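PDB 1XI1: DNA polymerase from Bacillus phage phi29, which replicates viral DNA from a protein primer, with high processivity, strand displacement and 3'-5' proofreading exonuclease activity. Local coordinates for residues 7-12 and 54-59; 17-22 and 564-569; 28-33 and 169-174; 140-145 and 163-168. The protein carries 2 engineered substitutions. All blocks are in the same frame, centred on the assembly; numbering follows the deposited sequence.

Contact 1: residues 7-12 and 54-59. Engineered in segment 7-12: Ala12 (natural residue Asp).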
loop_
_atom_site.group_PDB
_atom_site.type_symbol
_atom_site.label_atom_id
_atom_site.label_comp_id
_atom_site.label_asym_id
_atom_site.label_seq_id
_atom_site.Cartn_x
_atom_site.Cartn_y
_atom_site.Cartn_z
ATOM N N LYS C 7 -13.988 -24.548 -5.734
ATOM C CA LYS C 7 -13.952 -23.875 -7.026
ATOM C C LYS C 7 -13.652 -22.407 -6.745
ATOM O O LYS C 7 -13.868 -21.943 -5.630
ATOM C CB LYS C 7 -15.296 -23.988 -7.742
ATOM C CG LYS C 7 -15.458 -25.220 -8.611
ATOM C CD LYS C 7 -16.774 -25.147 -9.363
ATOM C CE LYS C 7 -16.939 -26.301 -10.322
ATOM N NZ LYS C 7 -18.147 -26.110 -11.166
ATOM N N MET C 8 -13.177 -21.685 -7.759
ATOM C CA MET C 8 -12.829 -20.275 -7.619
ATOM C C MET C 8 -13.415 -19.495 -8.771
ATOM O O MET C 8 -13.215 -19.872 -9.925
ATOM C CB MET C 8 -11.304 -20.100 -7.635
ATOM C CG MET C 8 -10.563 -21.047 -6.698
ATOM S SD MET C 8 -8.801 -20.690 -6.560
ATOM C CE MET C 8 -8.144 -21.817 -7.790
ATOM N N TYR C 9 -14.124 -18.406 -8.467
ATOM C CA TYR C 9 -14.721 -17.579 -9.512
ATOM C C TYR C 9 -14.298 -16.125 -9.475
ATOM O O TYR C 9 -13.931 -15.604 -8.421
ATOM C CB TYR C 9 -16.244 -17.617 -9.442
ATOM C CG TYR C 9 -16.824 -18.967 -9.722
ATOM C CD1 TYR C 9 -16.778 -19.976 -8.754
ATOM C CD2 TYR C 9 -17.418 -19.248 -10.954
ATOM C CE1 TYR C 9 -17.309 -21.226 -9.005
ATOM C CE2 TYR C 9 -17.958 -20.506 -11.219
ATOM C CZ TYR C 9 -17.900 -21.486 -10.236
ATOM O OH TYR C 9 -18.451 -22.722 -10.459
ATOM N N SER C 10 -14.359 -15.480 -10.640
ATOM C CA SER C 10 -14.026 -14.065 -10.789
ATOM C C SER C 10 -15.357 -13.374 -11.071
ATOM O O SER C 10 -15.924 -13.537 -12.154
ATOM C CB SER C 10 -13.073 -13.859 -11.966
ATOM O OG SER C 10 -13.082 -12.504 -12.412
ATOM N N CYS C 11 -15.843 -12.596 -10.107
ATOM C CA CYS C 11 -17.132 -11.927 -10.236
ATOM C C CYS C 11 -17.097 -10.426 -10.346
ATOM O O CYS C 11 -16.100 -9.782 -10.044
ATOM C CB CYS C 11 -18.009 -12.285 -9.046
ATOM S SG CYS C 11 -17.914 -14.000 -8.585
ATOM N N ALA C 12 -18.223 -9.873 -10.767
ATOM C CA ALA C 12 -18.348 -8.443 -10.906
ATOM C C ALA C 12 -19.818 -8.043 -10.965
ATOM O O ALA C 12 -20.672 -8.853 -11.342
ATOM C CB ALA C 12 -17.620 -7.975 -12.147
ATOM N N VAL C 54 -23.303 -22.477 -4.445
ATOM C CA VAL C 54 -21.980 -22.801 -4.988
ATOM C C VAL C 54 -20.888 -23.355 -4.084
ATOM O O VAL C 54 -19.989 -24.027 -4.607
ATOM C CB VAL C 54 -21.397 -21.538 -5.671
ATOM C CG1 VAL C 54 -19.893 -21.660 -5.851
ATOM C CG2 VAL C 54 -22.070 -21.312 -7.014
ATOM N N GLN C 55 -20.900 -23.136 -2.773
ATOM C CA GLN C 55 -19.815 -23.688 -1.931
ATOM C C GLN C 55 -18.391 -23.537 -2.541
ATOM O O GLN C 55 -17.664 -24.511 -2.704
ATOM C CB GLN C 55 -20.076 -25.168 -1.638
ATOM C CG GLN C 55 -21.341 -25.444 -0.851
ATOM C CD GLN C 55 -21.303 -26.750 -0.092
ATOM O OE1 GLN C 55 -20.264 -27.154 0.399
ATOM N NE2 GLN C 55 -22.330 -27.569 0.110
ATOM N N ALA C 56 -18.014 -22.308 -2.875
ATOM C CA ALA C 56 -16.697 -22.054 -3.458
ATOM C C ALA C 56 -16.106 -20.763 -2.922
ATOM O O ALA C 56 -16.606 -20.201 -1.948
ATOM C CB ALA C 56 -16.814 -21.962 -4.982
ATOM N N ASP C 57 -15.047 -20.296 -3.579
ATOM C CA ASP C 57 -14.379 -19.057 -3.226
ATOM C C ASP C 57 -14.576 -18.055 -4.365
ATOM O O ASP C 57 -14.195 -18.324 -5.502
ATOM C CB ASP C 57 -12.882 -19.282 -3.014
ATOM C CG ASP C 57 -12.583 -20.199 -1.845
ATOM O OD1 ASP C 57 -13.452 -20.350 -0.960
ATOM O OD2 ASP C 57 -11.469 -20.754 -1.798
ATOM N N LEU C 58 -15.165 -16.901 -4.057
ATOM C CA LEU C 58 -15.413 -15.881 -5.068
ATOM C C LEU C 58 -14.512 -14.661 -4.881
ATOM O O LEU C 58 -14.130 -14.321 -3.761
ATOM C CB LEU C 58 -16.881 -15.443 -5.018
ATOM C CG LEU C 58 -17.978 -16.512 -4.853
ATOM C CD1 LEU C 58 -19.357 -15.860 -4.969
ATOM C CD2 LEU C 58 -17.824 -17.600 -5.893
ATOM N N TYR C 59 -14.172 -14.004 -5.984
ATOM C CA TYR C 59 -13.329 -12.818 -5.930
ATOM C C TYR C 59 -13.982 -11.680 -6.691
ATOM O O TYR C 59 -14.430 -11.862 -7.816
ATOM C CB TYR C 59 -11.941 -13.074 -6.551
ATOM C CG TYR C 59 -11.096 -14.113 -5.838
ATOM C CD1 TYR C 59 -11.420 -15.467 -5.904
ATOM C CD2 TYR C 59 -9.979 -13.736 -5.072
ATOM C CE1 TYR C 59 -10.664 -16.413 -5.232
ATOM C CE2 TYR C 59 -9.223 -14.675 -4.395
ATOM C CZ TYR C 59 -9.570 -16.012 -4.481
ATOM O OH TYR C 59 -8.836 -16.975 -3.819
HETATM O O HOH W 1 -16.434 -25.490 -5.280
#
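The Tyr9 ring lies beside the 54-59 segment with an edge turned to it. Ala56 CB and Asp57 O sit at this edge, near the ring plane. Leu58 CD2 and Val54 CG1 approach obliquely; Leu58 CD2 is 3.9 Å from Tyr9 CD1. Trp50 adds an edge-to-face ring contact, and the Tyr9 hydroxyl is hydrogen-bonded to Glu37. The Tyr59 ring has Tyr9 O at its edge, in plane, 3.6 Å from Tyr59 CD1. Met8 CB comes to that ring obliquely. On the same sheet face as Tyr9, Cys11 meets Leu58. With SG anti to the carbonyl carbon (chi1 -42°), the Cys11 sulfur comes to Leu58 CB.

Behind these side chains, strands 8-12 and 57-59 run parallel, with Met8 opposite Asp57 and Ser10 opposite Tyr59. Four backbone bonds form the ladder. Asp57 N gives to Lys7 O at 2.9 Å, and Tyr9 N gives to Asp57 O at 3.0 Å. Tyr59 N reaches Tyr9 O with a more bent N-H...O angle of 140°. Cys11 N bonds Tyr59 O at 2.8 Å. Beside Lys7, one water accepts from Lys7 N and donates to Gln55 O.

The pair lies inside the main sheet of the exonuclease domain, whose strand 114-121 flanks 57-59. Ala12, at the end of the first segment, is engineered from the natural Asp at a position essential for exonucleolysis. The backbone bonds set the register, and apolar side chains pack on both faces. Polar ends such as Asp57, paired with Arg6, find their partners elsewhere.

Contact 2: residues 17-22 and 564-569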
loop_
_atom_site.group_PDB
_atom_site.type_symbol
_atom_site.label_atom_id
_atom_site.label_comp_id
_atom_site.label_asym_id
_atom_site.label_seq_id
_atom_site.Cartn_x
_atom_site.Cartn_y
_atom_site.Cartn_z
ATOM N N THR C 17 -26.504 4.552 -10.513
ATOM C CA THR C 17 -25.806 5.677 -9.917
ATOM C C THR C 17 -26.673 6.645 -9.113
ATOM O O THR C 17 -26.168 7.600 -8.543
ATOM C CB THR C 17 -25.033 6.456 -11.004
ATOM O OG1 THR C 17 -25.936 6.880 -12.032
ATOM C CG2 THR C 17 -23.956 5.569 -11.618
ATOM N N LYS C 18 -27.973 6.392 -9.052
ATOM C CA LYS C 18 -28.870 7.271 -8.310
ATOM C C LYS C 18 -28.947 6.917 -6.832
ATOM O O LYS C 18 -29.149 5.759 -6.464
ATOM C CB LYS C 18 -30.282 7.242 -8.915
ATOM C CG LYS C 18 -30.476 8.175 -10.109
ATOM C CD LYS C 18 -31.957 8.480 -10.324
ATOM C CE LYS C 18 -32.162 9.628 -11.317
ATOM N NZ LYS C 18 -33.577 10.116 -11.345
ATOM N N VAL C 19 -28.799 7.931 -5.988
ATOM C CA VAL C 19 -28.856 7.727 -4.552
ATOM C C VAL C 19 -30.165 7.076 -4.136
ATOM O O VAL C 19 -30.178 6.191 -3.287
ATOM C CB VAL C 19 -28.712 9.062 -3.794
ATOM C CG1 VAL C 19 -28.853 8.822 -2.302
ATOM C CG2 VAL C 19 -27.366 9.689 -4.097
ATOM N N GLU C 20 -31.264 7.502 -4.746
ATOM C CA GLU C 20 -32.579 6.965 -4.404
ATOM C C GLU C 20 -32.958 5.696 -5.157
ATOM O O GLU C 20 -33.994 5.083 -4.876
ATOM C CB GLU C 20 -33.660 8.024 -4.636
ATOM C CG GLU C 20 -33.134 9.452 -4.750
ATOM C CD GLU C 20 -32.412 9.701 -6.069
ATOM O OE1 GLU C 20 -33.066 9.596 -7.132
ATOM O OE2 GLU C 20 -31.196 9.997 -6.046
ATOM N N ASP C 21 -32.131 5.297 -6.118
ATOM C CA ASP C 21 -32.414 4.093 -6.884
ATOM C C ASP C 21 -31.131 3.326 -7.151
ATOM O O ASP C 21 -30.745 3.109 -8.295
ATOM C CB ASP C 21 -33.098 4.455 -8.200
ATOM C CG ASP C 21 -33.439 3.240 -9.028
ATOM O OD1 ASP C 21 -33.850 2.214 -8.444
ATOM O OD2 ASP C 21 -33.301 3.314 -10.264
ATOM N N CYS C 22 -30.475 2.926 -6.070
ATOM C CA CYS C 22 -29.229 2.187 -6.143
ATOM C C CYS C 22 -29.471 0.680 -6.183
ATOM O O CYS C 22 -30.051 0.102 -5.258
ATOM C CB CYS C 22 -28.349 2.546 -4.945
ATOM S SG CYS C 22 -26.847 1.566 -4.827
ATOM N N GLY C 564 -27.036 -0.179 -1.575
ATOM C CA GLY C 564 -25.611 -0.407 -1.474
ATOM C C GLY C 564 -24.816 0.876 -1.458
ATOM O O GLY C 564 -25.097 1.807 -0.690
ATOM N N VAL C 565 -23.806 0.922 -2.313
ATOM C CA VAL C 565 -22.962 2.092 -2.405
ATOM C C VAL C 565 -23.162 2.830 -3.721
ATOM O O VAL C 565 -23.405 2.229 -4.761
ATOM C CB VAL C 565 -21.474 1.721 -2.288
ATOM C CG1 VAL C 565 -20.622 2.973 -2.425
ATOM C CG2 VAL C 565 -21.213 1.037 -0.958
ATOM N N VAL C 566 -23.050 4.143 -3.657
ATOM C CA VAL C 566 -23.176 4.994 -4.824
ATOM C C VAL C 566 -22.040 6.006 -4.731
ATOM O O VAL C 566 -21.595 6.340 -3.635
ATOM C CB VAL C 566 -24.549 5.719 -4.838
ATOM C CG1 VAL C 566 -24.512 6.919 -5.762
ATOM C CG2 VAL C 566 -25.631 4.753 -5.305
ATOM N N LEU C 567 -21.555 6.475 -5.874
ATOM C CA LEU C 567 -20.476 7.448 -5.882
ATOM C C LEU C 567 -21.036 8.844 -6.071
ATOM O O LEU C 567 -21.805 9.086 -6.997
ATOM C CB LEU C 567 -19.491 7.138 -7.006
ATOM C CG LEU C 567 -18.864 5.745 -6.978
ATOM C CD1 LEU C 567 -17.848 5.652 -8.102
ATOM C CD2 LEU C 567 -18.199 5.481 -5.627
ATOM N N VAL C 568 -20.658 9.759 -5.184
ATOM C CA VAL C 568 -21.118 11.141 -5.265
ATOM C C VAL C 568 -19.896 12.042 -5.383
ATOM O O VAL C 568 -18.792 11.658 -4.984
ATOM C CB VAL C 568 -21.896 11.567 -4.006
ATOM C CG1 VAL C 568 -22.626 12.874 -4.276
ATOM C CG2 VAL C 568 -22.870 10.476 -3.590
ATOM N N ASP C 569 -20.092 13.238 -5.931
ATOM C CA ASP C 569 -18.997 14.186 -6.090
ATOM C C ASP C 569 -18.795 14.997 -4.815
ATOM O O ASP C 569 -19.740 15.578 -4.284
ATOM C CB ASP C 569 -19.274 15.139 -7.258
ATOM C CG ASP C 569 -19.175 14.456 -8.609
ATOM O OD1 ASP C 569 -18.111 13.866 -8.901
ATOM O OD2 ASP C 569 -20.157 14.518 -9.380
#
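Cys22 and Val566 make the central touch. Cys22 SG lies 3.4 Å from Val566 CG2, a close apolar contact, and Cys22 CB is 3.5 Å from the same methyl. The sulfur also sits beside Val565 O at 3.5 Å. The other methyl of Val566 points at the loop backbone, with CG1 3.3 Å from Thr17 O. Val19 CG2 touches that methyl more loosely, at 4.3 Å. Val566 thus wedges between the two ends of the loop. With CG1 anti to the backbone N (chi1 161°), one branch serves each end.

A type I beta turn from Lys18 to Asp21 shapes the loop. It is closed by Asp21 N bonding Lys18 O at 3.0 Å. Just beyond, Asp21 pairs with Arg23. Strand 551-561, the hairpin partner of 564-573, offers Val561 to Val19 and Cys22. Helix 63-76 adds Phe69 against Cys22 and Phe65 against Val565. Thr17 and Leu567 each pack on a thymine base of the bound DNA.

The contact joins the exonuclease domain to the C-terminal hairpin, whose strand 564-573 lies in a region involved in binding DNA and the terminal protein. The two segments share no hydrogen bond, so the join rests largely on packing around Val566.

Contact 3: residues 28-33 and 169-174. With MG (magnesium ion), chain E.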
loop_
_atom_site.group_PDB
_atom_site.type_symbol
_atom_site.label_atom_id
_atom_site.label_comp_id
_atom_site.label_asym_id
_atom_site.label_seq_id
_atom_site.Cartn_x
_atom_site.Cartn_y
_atom_site.Cartn_z
ATOM N N GLY C 28 -21.898 -10.998 -13.104
ATOM C CA GLY C 28 -21.201 -12.003 -13.874
ATOM C C GLY C 28 -20.161 -12.728 -13.054
ATOM O O GLY C 28 -19.478 -12.116 -12.230
ATOM N N TYR C 29 -20.065 -14.037 -13.266
ATOM C CA TYR C 29 -19.068 -14.859 -12.594
ATOM C C TYR C 29 -18.452 -15.803 -13.640
ATOM O O TYR C 29 -19.161 -16.287 -14.527
ATOM C CB TYR C 29 -19.662 -15.646 -11.387
ATOM C CG TYR C 29 -20.671 -16.734 -11.760
ATOM C CD1 TYR C 29 -20.255 -17.900 -12.426
ATOM C CD2 TYR C 29 -22.029 -16.590 -11.478
ATOM C CE1 TYR C 29 -21.178 -18.881 -12.812
ATOM C CE2 TYR C 29 -22.947 -17.553 -11.853
ATOM C CZ TYR C 29 -22.523 -18.690 -12.524
ATOM O OH TYR C 29 -23.458 -19.630 -12.896
ATOM N N MET C 30 -17.145 -16.047 -13.535
ATOM C CA MET C 30 -16.433 -16.936 -14.456
ATOM C C MET C 30 -15.515 -17.835 -13.644
ATOM O O MET C 30 -14.919 -17.394 -12.652
ATOM C CB MET C 30 -15.587 -16.138 -15.459
ATOM C CG MET C 30 -14.815 -17.013 -16.468
ATOM S SD MET C 30 -13.812 -16.028 -17.626
ATOM C CE MET C 30 -15.059 -15.221 -18.602
ATOM N N ASN C 31 -15.389 -19.086 -14.077
ATOM C CA ASN C 31 -14.547 -20.050 -13.384
ATOM C C ASN C 31 -13.070 -19.815 -13.687
ATOM O O ASN C 31 -12.568 -20.221 -14.727
ATOM C CB ASN C 31 -14.955 -21.479 -13.768
ATOM C CG ASN C 31 -14.308 -22.533 -12.880
ATOM O OD1 ASN C 31 -14.899 -23.584 -12.620
ATOM N ND2 ASN C 31 -13.086 -22.262 -12.417
ATOM N N ILE C 32 -12.388 -19.160 -12.750
ATOM C CA ILE C 32 -10.968 -18.841 -12.861
ATOM C C ILE C 32 -10.142 -19.950 -13.515
ATOM O O ILE C 32 -9.211 -19.679 -14.269
ATOM C CB ILE C 32 -10.377 -18.513 -11.451
ATOM C CG1 ILE C 32 -10.995 -17.206 -10.941
ATOM C CG2 ILE C 32 -8.862 -18.379 -11.509
ATOM C CD1 ILE C 32 -10.571 -16.810 -9.541
ATOM N N GLU C 33 -10.484 -21.197 -13.232
ATOM C CA GLU C 33 -9.743 -22.301 -13.802
ATOM C C GLU C 33 -10.282 -22.724 -15.165
ATOM O O GLU C 33 -9.513 -23.091 -16.058
ATOM C CB GLU C 33 -9.748 -23.468 -12.822
ATOM C CG GLU C 33 -8.831 -23.217 -11.636
ATOM C CD GLU C 33 -8.910 -24.302 -10.581
ATOM O OE1 GLU C 33 -10.020 -24.540 -10.060
ATOM O OE2 GLU C 33 -7.861 -24.911 -10.267
ATOM N N ASP C 169 -14.256 -7.819 -18.441
ATOM C CA ASP C 169 -13.768 -7.397 -17.132
ATOM C C ASP C 169 -13.520 -8.570 -16.202
ATOM O O ASP C 169 -12.477 -8.641 -15.564
ATOM C CB ASP C 169 -14.738 -6.424 -16.453
ATOM C CG ASP C 169 -14.638 -5.011 -17.003
ATOM O OD1 ASP C 169 -13.518 -4.565 -17.357
ATOM O OD2 ASP C 169 -15.685 -4.334 -17.064
ATOM N N ILE C 170 -14.468 -9.493 -16.117
ATOM C CA ILE C 170 -14.273 -10.619 -15.227
ATOM C C ILE C 170 -13.283 -11.614 -15.797
ATOM O O ILE C 170 -12.697 -12.398 -15.052
ATOM C CB ILE C 170 -15.587 -11.361 -14.942
ATOM C CG1 ILE C 170 -16.209 -11.849 -16.253
ATOM C CG2 ILE C 170 -16.530 -10.463 -14.175
ATOM C CD1 ILE C 170 -17.488 -12.648 -16.077
ATOM N N GLN C 171 -13.093 -11.602 -17.111
ATOM C CA GLN C 171 -12.153 -12.551 -17.701
ATOM C C GLN C 171 -10.720 -12.085 -17.454
ATOM O O GLN C 171 -9.837 -12.894 -17.151
ATOM C CB GLN C 171 -12.411 -12.721 -19.207
ATOM C CG GLN C 171 -11.690 -13.922 -19.799
ATOM C CD GLN C 171 -12.050 -14.206 -21.256
ATOM O OE1 GLN C 171 -12.027 -15.360 -21.684
ATOM N NE2 GLN C 171 -12.364 -13.160 -22.023
ATOM N N ILE C 172 -10.498 -10.778 -17.581
ATOM C CA ILE C 172 -9.181 -10.220 -17.349
ATOM C C ILE C 172 -8.693 -10.594 -15.956
ATOM O O ILE C 172 -7.534 -10.949 -15.774
ATOM C CB ILE C 172 -9.199 -8.705 -17.451
ATOM C CG1 ILE C 172 -9.468 -8.292 -18.896
ATOM C CG2 ILE C 172 -7.889 -8.153 -16.931
ATOM C CD1 ILE C 172 -9.590 -6.797 -19.108
ATOM N N ILE C 173 -9.578 -10.507 -14.971
ATOM C CA ILE C 173 -9.206 -10.849 -13.601
ATOM C C ILE C 173 -9.029 -12.354 -13.477
ATOM O O ILE C 173 -8.121 -12.836 -12.785
ATOM C CB ILE C 173 -10.270 -10.363 -12.590
ATOM C CG1 ILE C 173 -10.306 -8.827 -12.583
ATOM C CG2 ILE C 173 -9.983 -10.939 -11.202
ATOM C CD1 ILE C 173 -8.952 -8.145 -12.278
ATOM N N ALA C 174 -9.891 -13.094 -14.163
ATOM C CA ALA C 174 -9.823 -14.551 -14.156
ATOM C C ALA C 174 -8.498 -15.082 -14.717
ATOM O O ALA C 174 -7.954 -16.069 -14.214
ATOM C CB ALA C 174 -10.985 -15.134 -14.957
HETATM MG MG MG E . -16.777 -2.325 -17.803
#
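Strand 28-31 and helix segment 169-174 run in roughly the same direction, 32° apart, with their axes 8.3 Å apart at closest approach. This is a helix packed on the central sheet of the 3'-5' exonuclease domain, which has the RNase H-like fold of DnaQ-type proofreading nucleases.

Met30 is the main link from the strand. Its CG is anti to the backbone N (chi1 180°), and the chain then bends at its end. SD and CE therefore lie across the base of Gln171, with Met30 CE 3.7 Å from Gln171 CB and Met30 SD 3.7 Å from Gln171 CG. SD also meets Ala174 CB at 4.0 Å. Ile170 is the answering residue on the helix. Its CD1 rests 4.0 Å from Met30 CB and equally near the carbonyl carbon of Gly28. With no side chain on Gly28, this methyl can lie against bare backbone. Farther along, Ile32 CG2 touches Ala174 O at 3.7 Å.

The packing is buried and apolar, and no polar bond ties the two segments together. On strand 8-15, Ser10 OG bonds Ile170 O, and the engineered Ala12 packs on Ile170. The helix turns its acid away from the sheet, toward the metal. There Lys131 pairs with Asp169 OD1, and Asp169 OD2 binds the magnesium ion at 2.4 Å.

Contact 4: residues 140-145 and 163-168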
loop_
_atom_site.group_PDB
_atom_site.type_symbol
_atom_site.label_atom_id
_atom_site.label_comp_id
_atom_site.label_asym_id
_atom_site.label_seq_id
_atom_site.Cartn_x
_atom_site.Cartn_y
_atom_site.Cartn_z
ATOM N N THR C 140 -5.994 -9.462 -23.385
ATOM C CA THR C 140 -6.918 -8.814 -24.306
ATOM C C THR C 140 -7.974 -8.002 -23.564
ATOM O O THR C 140 -8.712 -8.532 -22.734
ATOM C CB THR C 140 -7.645 -9.845 -25.168
ATOM O OG1 THR C 140 -6.692 -10.747 -25.744
ATOM C CG2 THR C 140 -8.424 -9.149 -26.276
ATOM N N VAL C 141 -8.053 -6.715 -23.881
ATOM C CA VAL C 141 -9.013 -5.824 -23.248
ATOM C C VAL C 141 -9.862 -5.079 -24.279
ATOM O O VAL C 141 -9.331 -4.509 -25.236
ATOM C CB VAL C 141 -8.291 -4.782 -22.346
ATOM C CG1 VAL C 141 -7.393 -3.885 -23.185
ATOM C CG2 VAL C 141 -9.306 -3.948 -21.596
ATOM N N LEU C 142 -11.182 -5.089 -24.079
ATOM C CA LEU C 142 -12.096 -4.399 -24.983
ATOM C C LEU C 142 -11.956 -2.896 -24.870
ATOM O O LEU C 142 -11.993 -2.327 -23.779
ATOM C CB LEU C 142 -13.539 -4.791 -24.697
ATOM C CG LEU C 142 -14.126 -5.833 -25.636
ATOM C CD1 LEU C 142 -15.479 -6.282 -25.131
ATOM C CD2 LEU C 142 -14.244 -5.229 -27.020
ATOM N N LYS C 143 -11.811 -2.256 -26.019
ATOM C CA LYS C 143 -11.640 -0.813 -26.100
ATOM C C LYS C 143 -12.919 -0.087 -25.690
ATOM O O LYS C 143 -13.995 -0.399 -26.197
ATOM C CB LYS C 143 -11.263 -0.423 -27.534
ATOM C CG LYS C 143 -10.510 -1.504 -28.300
ATOM C CD LYS C 143 -11.413 -2.698 -28.625
ATOM C CE LYS C 143 -10.592 -3.921 -29.005
ATOM N NZ LYS C 143 -11.439 -5.077 -29.400
ATOM N N GLY C 144 -12.799 0.881 -24.781
ATOM C CA GLY C 144 -13.960 1.635 -24.322
ATOM C C GLY C 144 -14.676 1.003 -23.137
ATOM O O GLY C 144 -14.191 0.025 -22.566
ATOM N N ASP C 145 -15.833 1.552 -22.764
ATOM C CA ASP C 145 -16.600 1.018 -21.642
ATOM C C ASP C 145 -18.060 1.447 -21.644
ATOM O O ASP C 145 -18.454 2.431 -22.276
ATOM C CB ASP C 145 -15.941 1.418 -20.313
ATOM C CG ASP C 145 -16.275 0.457 -19.185
ATOM O OD1 ASP C 145 -17.455 0.409 -18.788
ATOM O OD2 ASP C 145 -15.364 -0.257 -18.703
ATOM N N TYR C 163 -22.919 -6.662 -22.544
ATOM C CA TYR C 163 -22.660 -8.053 -22.166
ATOM C C TYR C 163 -21.197 -8.479 -22.356
ATOM O O TYR C 163 -20.665 -9.302 -21.600
ATOM C CB TYR C 163 -23.550 -8.972 -23.000
ATOM C CG TYR C 163 -23.431 -10.441 -22.673
ATOM C CD1 TYR C 163 -24.380 -11.077 -21.880
ATOM C CD2 TYR C 163 -22.383 -11.205 -23.181
ATOM C CE1 TYR C 163 -24.289 -12.443 -21.610
ATOM C CE2 TYR C 163 -22.284 -12.553 -22.914
ATOM C CZ TYR C 163 -23.241 -13.170 -22.132
ATOM O OH TYR C 163 -23.181 -14.520 -21.865
ATOM N N ALA C 164 -20.549 -7.944 -23.382
ATOM C CA ALA C 164 -19.167 -8.327 -23.638
ATOM C C ALA C 164 -18.203 -7.582 -22.725
ATOM O O ALA C 164 -17.126 -8.078 -22.432
ATOM C CB ALA C 164 -18.812 -8.089 -25.109
ATOM N N TYR C 165 -18.584 -6.394 -22.273
ATOM C CA TYR C 165 -17.718 -5.642 -21.385
ATOM C C TYR C 165 -17.648 -6.306 -20.023
ATOM O O TYR C 165 -16.599 -6.330 -19.386
ATOM C CB TYR C 165 -18.205 -4.213 -21.270
ATOM C CG TYR C 165 -17.754 -3.384 -22.445
ATOM C CD1 TYR C 165 -18.662 -2.944 -23.405
ATOM C CD2 TYR C 165 -16.402 -3.067 -22.617
ATOM C CE1 TYR C 165 -18.237 -2.202 -24.517
ATOM C CE2 TYR C 165 -15.968 -2.326 -23.724
ATOM C CZ TYR C 165 -16.895 -1.900 -24.664
ATOM O OH TYR C 165 -16.490 -1.157 -25.739
ATOM N N ILE C 166 -18.767 -6.868 -19.587
ATOM C CA ILE C 166 -18.811 -7.555 -18.311
ATOM C C ILE C 166 -17.981 -8.828 -18.399
ATOM O O ILE C 166 -17.176 -9.109 -17.515
ATOM C CB ILE C 166 -20.253 -7.912 -17.913
ATOM C CG1 ILE C 166 -21.053 -6.635 -17.673
ATOM C CG2 ILE C 166 -20.254 -8.754 -16.633
ATOM C CD1 ILE C 166 -22.549 -6.885 -17.475
ATOM N N LYS C 167 -18.180 -9.598 -19.465
ATOM C CA LYS C 167 -17.420 -10.826 -19.665
ATOM C C LYS C 167 -15.929 -10.516 -19.717
ATOM O O LYS C 167 -15.127 -11.226 -19.123
ATOM C CB LYS C 167 -17.834 -11.517 -20.967
ATOM C CG LYS C 167 -17.076 -12.819 -21.226
ATOM C CD LYS C 167 -17.547 -13.506 -22.498
ATOM C CE LYS C 167 -16.672 -14.707 -22.841
ATOM N NZ LYS C 167 -17.105 -15.378 -24.099
ATOM N N ASN C 168 -15.561 -9.453 -20.428
ATOM C CA ASN C 168 -14.156 -9.075 -20.540
ATOM C C ASN C 168 -13.575 -8.704 -19.169
ATOM O O ASN C 168 -12.525 -9.219 -18.778
ATOM C CB ASN C 168 -13.989 -7.896 -21.512
ATOM C CG ASN C 168 -12.520 -7.611 -21.850
ATOM O OD1 ASN C 168 -12.128 -6.458 -22.042
ATOM N ND2 ASN C 168 -11.714 -8.667 -21.944
#
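Asn168 and Tyr165 of the helix hold the tight part of this contact, gripping the backbone of the 140-145 loop. The Asn168 amide bonds on both sides of Val141. Its ND2 gives to Thr140 O at 3.1 Å, with the acceptor in the amide plane. Its OD1 accepts from Leu142 N at 2.6 Å. That bond is straight (177°), but the donor stands above the carbonyl plane. The two bonds fix the rotation of the amide. CG anti to the backbone N, chi1 -170°, carries the group out to the loop.

Tyr165 makes the third bond, with OH donating to Lys143 O at 2.6 Å. Its ring has a neighbour over each face, both offset toward the rim. Asp145 CA sits over one face as a CH-pi contact, 4.2 Å from the ring centroid, and Leu142 CD1 lies over the opposite face. Gly144 O comes obliquely to CE2 of the Tyr165 ring, at 3.2 Å.

The outer side is looser. Leu142 CD1 reaches Ala164 CB at 3.8 Å, where both residues are partly exposed. The Lys143 side chain is exposed and starts away from the helix.

Asp145 lies beside the bound magnesium, and Asp169 follows Asn168 directly. Tyr165 and Asp169 fit the YxxxD pattern of the Exo III motif. Helix and loop bring Asp169 and Asp145 to the metal site, as in DEDDy 3'-5' exonucleases.

All four contacts involve the N-terminal exonuclease domain. Contacts 1 and 3 share its main sheet through neighbouring strands 8-15 and 24-31; their centres are about 9 Å apart and they touch. Contacts 3 and 4 share helix 160-182, with centres about 12 Å apart. This helix thus links the sheet to the metal-side loop. Contact 2 stands apart, its centre about 23 to 26 Å from the others. Along the chain, the segments of contact 1 alternate with those of contacts 2 and 3, and contact 1 closes before contact 4 opens. Contact 4 is nested within contact 3, and both within contact 2, which brings a loop near the chain's start against a strand near its end.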